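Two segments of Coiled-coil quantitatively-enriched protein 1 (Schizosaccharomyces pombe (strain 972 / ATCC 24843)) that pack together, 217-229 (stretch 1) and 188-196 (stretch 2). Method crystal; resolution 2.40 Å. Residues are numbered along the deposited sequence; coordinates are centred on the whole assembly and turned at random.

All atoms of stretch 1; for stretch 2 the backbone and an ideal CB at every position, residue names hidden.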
# COMPACT_ATOMS: atom_id res chain seq x y z
N ILE A 217 -1.42 18.70 9.26
CA ILE A 217 -2.80 18.29 9.46
C ILE A 217 -3.54 19.33 10.30
O ILE A 217 -4.76 19.45 10.21
CB ILE A 217 -2.90 16.88 10.09
CG1 ILE A 217 -4.35 16.38 10.06
CG2 ILE A 217 -2.32 16.86 11.49
CD1 ILE A 217 -4.50 14.89 10.24
N GLU A 218 -2.79 20.07 11.13
CA GLU A 218 -3.34 21.09 12.00
C GLU A 218 -3.93 22.20 11.13
O GLU A 218 -5.04 22.67 11.38
CB GLU A 218 -2.26 21.66 12.92
CG GLU A 218 -1.58 20.64 13.81
CD GLU A 218 -0.73 21.25 14.92
OE1 GLU A 218 0.16 22.07 14.60
OE2 GLU A 218 -0.97 20.92 16.09
N HIS A 219 -3.17 22.61 10.10
CA HIS A 219 -3.60 23.59 9.13
C HIS A 219 -4.86 23.11 8.41
O HIS A 219 -5.80 23.89 8.22
CB HIS A 219 -2.46 23.88 8.14
CG HIS A 219 -2.64 25.12 7.34
ND1 HIS A 219 -1.61 25.66 6.59
CD2 HIS A 219 -3.70 25.93 7.17
CE1 HIS A 219 -2.04 26.75 5.98
NE2 HIS A 219 -3.32 26.94 6.33
N ALA A 220 -4.88 21.82 8.03
CA ALA A 220 -5.99 21.23 7.30
C ALA A 220 -7.25 21.18 8.16
O ALA A 220 -8.33 21.53 7.69
CB ALA A 220 -5.60 19.86 6.78
N ILE A 221 -7.10 20.75 9.42
CA ILE A 221 -8.21 20.72 10.36
C ILE A 221 -8.78 22.12 10.52
O ILE A 221 -10.00 22.29 10.57
CB ILE A 221 -7.78 20.08 11.70
CG1 ILE A 221 -7.57 18.57 11.55
CG2 ILE A 221 -8.77 20.41 12.80
CD1 ILE A 221 -6.72 17.94 12.63
N LYS A 222 -7.90 23.13 10.57
CA LYS A 222 -8.30 24.52 10.71
C LYS A 222 -9.22 24.94 9.56
O LYS A 222 -10.26 25.55 9.80
CB LYS A 222 -7.07 25.42 10.90
CG LYS A 222 -7.08 26.76 10.17
CD LYS A 222 -8.01 27.80 10.75
CE LYS A 222 -8.41 28.85 9.74
NZ LYS A 222 -9.40 29.81 10.30
N CYS A 223 -8.86 24.56 8.33
CA CYS A 223 -9.53 25.04 7.13
C CYS A 223 -10.86 24.32 6.90
O CYS A 223 -11.68 24.79 6.11
CB CYS A 223 -8.65 24.89 5.90
SG CYS A 223 -7.22 26.02 5.89
N PHE A 224 -11.06 23.18 7.57
CA PHE A 224 -12.28 22.40 7.39
C PHE A 224 -13.03 22.25 8.72
O PHE A 224 -13.96 21.46 8.81
CB PHE A 224 -12.00 21.07 6.69
CG PHE A 224 -11.49 21.21 5.28
CD1 PHE A 224 -10.13 21.30 5.02
CD2 PHE A 224 -12.37 21.26 4.20
CE1 PHE A 224 -9.65 21.44 3.73
CE2 PHE A 224 -11.89 21.40 2.91
CZ PHE A 224 -10.54 21.49 2.67
N GLN A 225 -12.61 23.03 9.72
CA GLN A 225 -13.30 23.11 11.00
C GLN A 225 -14.77 23.44 10.76
O GLN A 225 -15.65 22.86 11.41
CB GLN A 225 -12.70 24.22 11.86
CG GLN A 225 -11.60 23.76 12.81
CD GLN A 225 -11.17 24.87 13.73
OE1 GLN A 225 -10.97 26.01 13.31
NE2 GLN A 225 -11.02 24.54 15.00
N SER A 226 -15.01 24.36 9.83
CA SER A 226 -16.32 24.94 9.55
C SER A 226 -17.36 23.87 9.21
O SER A 226 -18.56 24.11 9.38
CB SER A 226 -16.21 25.96 8.45
OG SER A 226 -15.42 25.47 7.38
N SER A 227 -16.90 22.70 8.75
CA SER A 227 -17.79 21.65 8.28
C SER A 227 -18.10 20.63 9.38
O SER A 227 -19.18 20.66 9.96
CB SER A 227 -17.26 21.00 7.02
OG SER A 227 -15.94 20.51 7.21
N TYR A 228 -17.13 19.73 9.65
CA TYR A 228 -17.30 18.54 10.46
C TYR A 228 -18.44 17.67 9.92
O TYR A 228 -19.11 16.97 10.68
CB TYR A 228 -17.51 18.87 11.95
CG TYR A 228 -16.29 19.34 12.69
CD1 TYR A 228 -15.15 18.55 12.79
CD2 TYR A 228 -16.28 20.58 13.32
CE1 TYR A 228 -14.03 18.99 13.47
CE2 TYR A 228 -15.17 21.03 14.01
CZ TYR A 228 -14.03 20.23 14.08
OH TYR A 228 -12.94 20.67 14.76
N ASN A 229 -18.63 17.71 8.60
CA ASN A 229 -19.66 16.93 7.93
C ASN A 229 -19.07 15.59 7.50
O ASN A 229 -18.05 15.16 8.03
CB ASN A 229 -20.31 17.72 6.79
CG ASN A 229 -19.32 18.22 5.75
OD1 ASN A 229 -18.29 17.59 5.51
ND2 ASN A 229 -19.63 19.34 5.12
N UNK A 188 -2.86 26.71 22.99
CA UNK A 188 -2.93 25.32 22.56
C UNK A 188 -1.66 24.99 21.78
O UNK A 188 -1.43 25.53 20.70
CB UNK A 188 -4.18 25.06 21.71
N UNK A 189 -0.84 24.10 22.36
CA UNK A 189 0.39 23.67 21.72
C UNK A 189 0.07 22.98 20.40
O UNK A 189 0.83 23.12 19.44
CB UNK A 189 1.18 22.74 22.64
N UNK A 190 -1.06 22.27 20.36
CA UNK A 190 -1.42 21.45 19.22
C UNK A 190 -2.94 21.40 19.07
O UNK A 190 -3.67 21.61 20.03
CB UNK A 190 -0.84 20.04 19.37
N UNK A 191 -3.38 21.10 17.84
CA UNK A 191 -4.79 21.13 17.46
C UNK A 191 -5.52 19.95 18.10
O UNK A 191 -6.69 20.08 18.45
CB UNK A 191 -4.94 21.10 15.94
N UNK A 192 -4.83 18.81 18.25
CA UNK A 192 -5.40 17.65 18.92
C UNK A 192 -5.92 18.07 20.30
O UNK A 192 -7.04 17.71 20.67
CB UNK A 192 -4.37 16.53 19.04
N UNK A 193 -5.11 18.84 21.03
CA UNK A 193 -5.48 19.35 22.34
C UNK A 193 -6.68 20.28 22.23
O UNK A 193 -7.56 20.26 23.09
CB UNK A 193 -4.30 20.08 22.99
N UNK A 194 -6.72 21.09 21.16
CA UNK A 194 -7.84 21.98 20.93
C UNK A 194 -9.11 21.16 20.69
O UNK A 194 -10.12 21.39 21.36
CB UNK A 194 -7.56 22.91 19.75
N UNK A 195 -9.04 20.20 19.76
CA UNK A 195 -10.16 19.32 19.44
C UNK A 195 -10.73 18.73 20.73
O UNK A 195 -11.93 18.77 20.96
CB UNK A 195 -9.72 18.21 18.48
N UNK A 196 -9.82 18.19 21.56
CA UNK A 196 -10.14 17.46 22.77
C UNK A 196 -10.78 18.38 23.81
O UNK A 196 -11.82 18.04 24.38
CB UNK A 196 -8.88 16.80 23.34

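Position 188 has extended backbone angles, and nothing of stretch 1 lies within 5.5 Å of its ideal CB. The residue is Phe 188, which makes no contact with stretch 1.

At position 189 CA-to-CB points away from stretch 1. Many side chains would fit. The residue is Tyr 189, whose CD2 stays 6.3 Å from Glu 218 OE2.

Position 190 has phi/psi of -148/157 and comes right before a helix. This is an N-cap site, so Asp, Asn, Ser or Thr would suit it. The ideal CB points sideways and lies 3.4 Å from Glu 218 OE2, which makes a side chain that turns away from that carboxylate more likely. The residue is Asp 190. With chi1 in p, its OD1 accepts from the backbone N of position 193 at 2.7 Å and caps the helix.

Position 191 opens the helix, and its CA-to-CB points toward stretch 1. Its CA is 5.6 Å from the CA of Glu 218. Its N donates to Glu 218 OE2 at 3.0 Å, a bond any residue but proline could make. The ideal CB lies 4.9 Å from Ile 221 CD1, beside the aliphatic part of Glu 218. Ile, Leu, Val or Met would suit this apolar surface. The residue is Ile 191. Its CG2 packs on Ile 221 CG2 at 3.7 Å, and its CG1 lies 3.6 Å from Glu 218 CB.

Position 192 points sideways and is free of stretch 1, so a polar residue is possible. It is Glu 192. Its backbone N donates to water 1 at 3.0 Å, and that water donates to Glu 218 OE2 at 2.9 Å.

Position 193 is out of reach, and many residues would do. It is Ala 193.

Position 194 points toward stretch 1, but its ideal CB finds nothing within 5.5 Å. A long side chain is needed to reach Gln 225; Tyr, Phe, Met, Lys or Arg could do so. The residue is Tyr 194, with chi1 in t, and its ring approaches the Gln 225 side chain obliquely.

Position 195 points sideways, again with an empty neighbourhood at CB. Ile 221 and Tyr 228 lie farther off, so a long, flexible apolar side chain such as Met or Leu would suit. The residue is Met 195. Its SD lies 3.9 Å from Ile 221 CG2 and at the edge of the Tyr 228 ring, 4.2 Å from Tyr 228 CZ.

Position 196 is out of reach. It is Ser 196.

Stretch 2, residues 188-196: FYDIEAYMS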
# COMPACT_ATOMS: atom_id res chain seq x y z
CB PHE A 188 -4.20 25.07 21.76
CG PHE A 188 -5.44 25.05 22.63
CD1 PHE A 188 -5.89 23.87 23.19
CD2 PHE A 188 -6.12 26.23 22.91
CE1 PHE A 188 -7.01 23.86 24.00
CE2 PHE A 188 -7.24 26.22 23.73
CZ PHE A 188 -7.69 25.03 24.27
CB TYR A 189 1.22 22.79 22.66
CG TYR A 189 2.52 22.30 22.05
CD1 TYR A 189 3.69 23.04 22.19
CD2 TYR A 189 2.58 21.12 21.33
CE1 TYR A 189 4.88 22.60 21.63
CE2 TYR A 189 3.76 20.67 20.77
CZ TYR A 189 4.92 21.42 20.92
OH TYR A 189 6.09 20.98 20.37
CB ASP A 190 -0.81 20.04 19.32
CG ASP A 190 -1.25 19.28 20.56
OD1 ASP A 190 -2.40 18.80 20.58
OD2 ASP A 190 -0.44 19.20 21.50
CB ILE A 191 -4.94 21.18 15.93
CG1 ILE A 191 -4.73 22.59 15.38
CG2 ILE A 191 -6.27 20.59 15.46
CD1 ILE A 191 -5.72 23.62 15.90
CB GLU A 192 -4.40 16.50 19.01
CG GLU A 192 -5.01 15.20 19.52
CD GLU A 192 -4.06 14.02 19.66
OE1 GLU A 192 -3.22 13.81 18.76
OE2 GLU A 192 -4.17 13.30 20.68
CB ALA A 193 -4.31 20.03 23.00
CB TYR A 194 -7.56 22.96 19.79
CG TYR A 194 -8.67 23.97 19.58
CD1 TYR A 194 -8.74 25.12 20.35
CD2 TYR A 194 -9.66 23.76 18.63
CE1 TYR A 194 -9.76 26.04 20.18
CE2 TYR A 194 -10.69 24.67 18.45
CZ TYR A 194 -10.74 25.81 19.22
OH TYR A 194 -11.75 26.72 19.05
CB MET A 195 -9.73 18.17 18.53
CG MET A 195 -9.23 18.59 17.16
SD MET A 195 -10.53 19.25 16.09
CE MET A 195 -10.36 21.01 16.41
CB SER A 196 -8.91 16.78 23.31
OG SER A 196 -9.21 16.00 24.46
O HOH W 1 -2.19 18.36 16.84
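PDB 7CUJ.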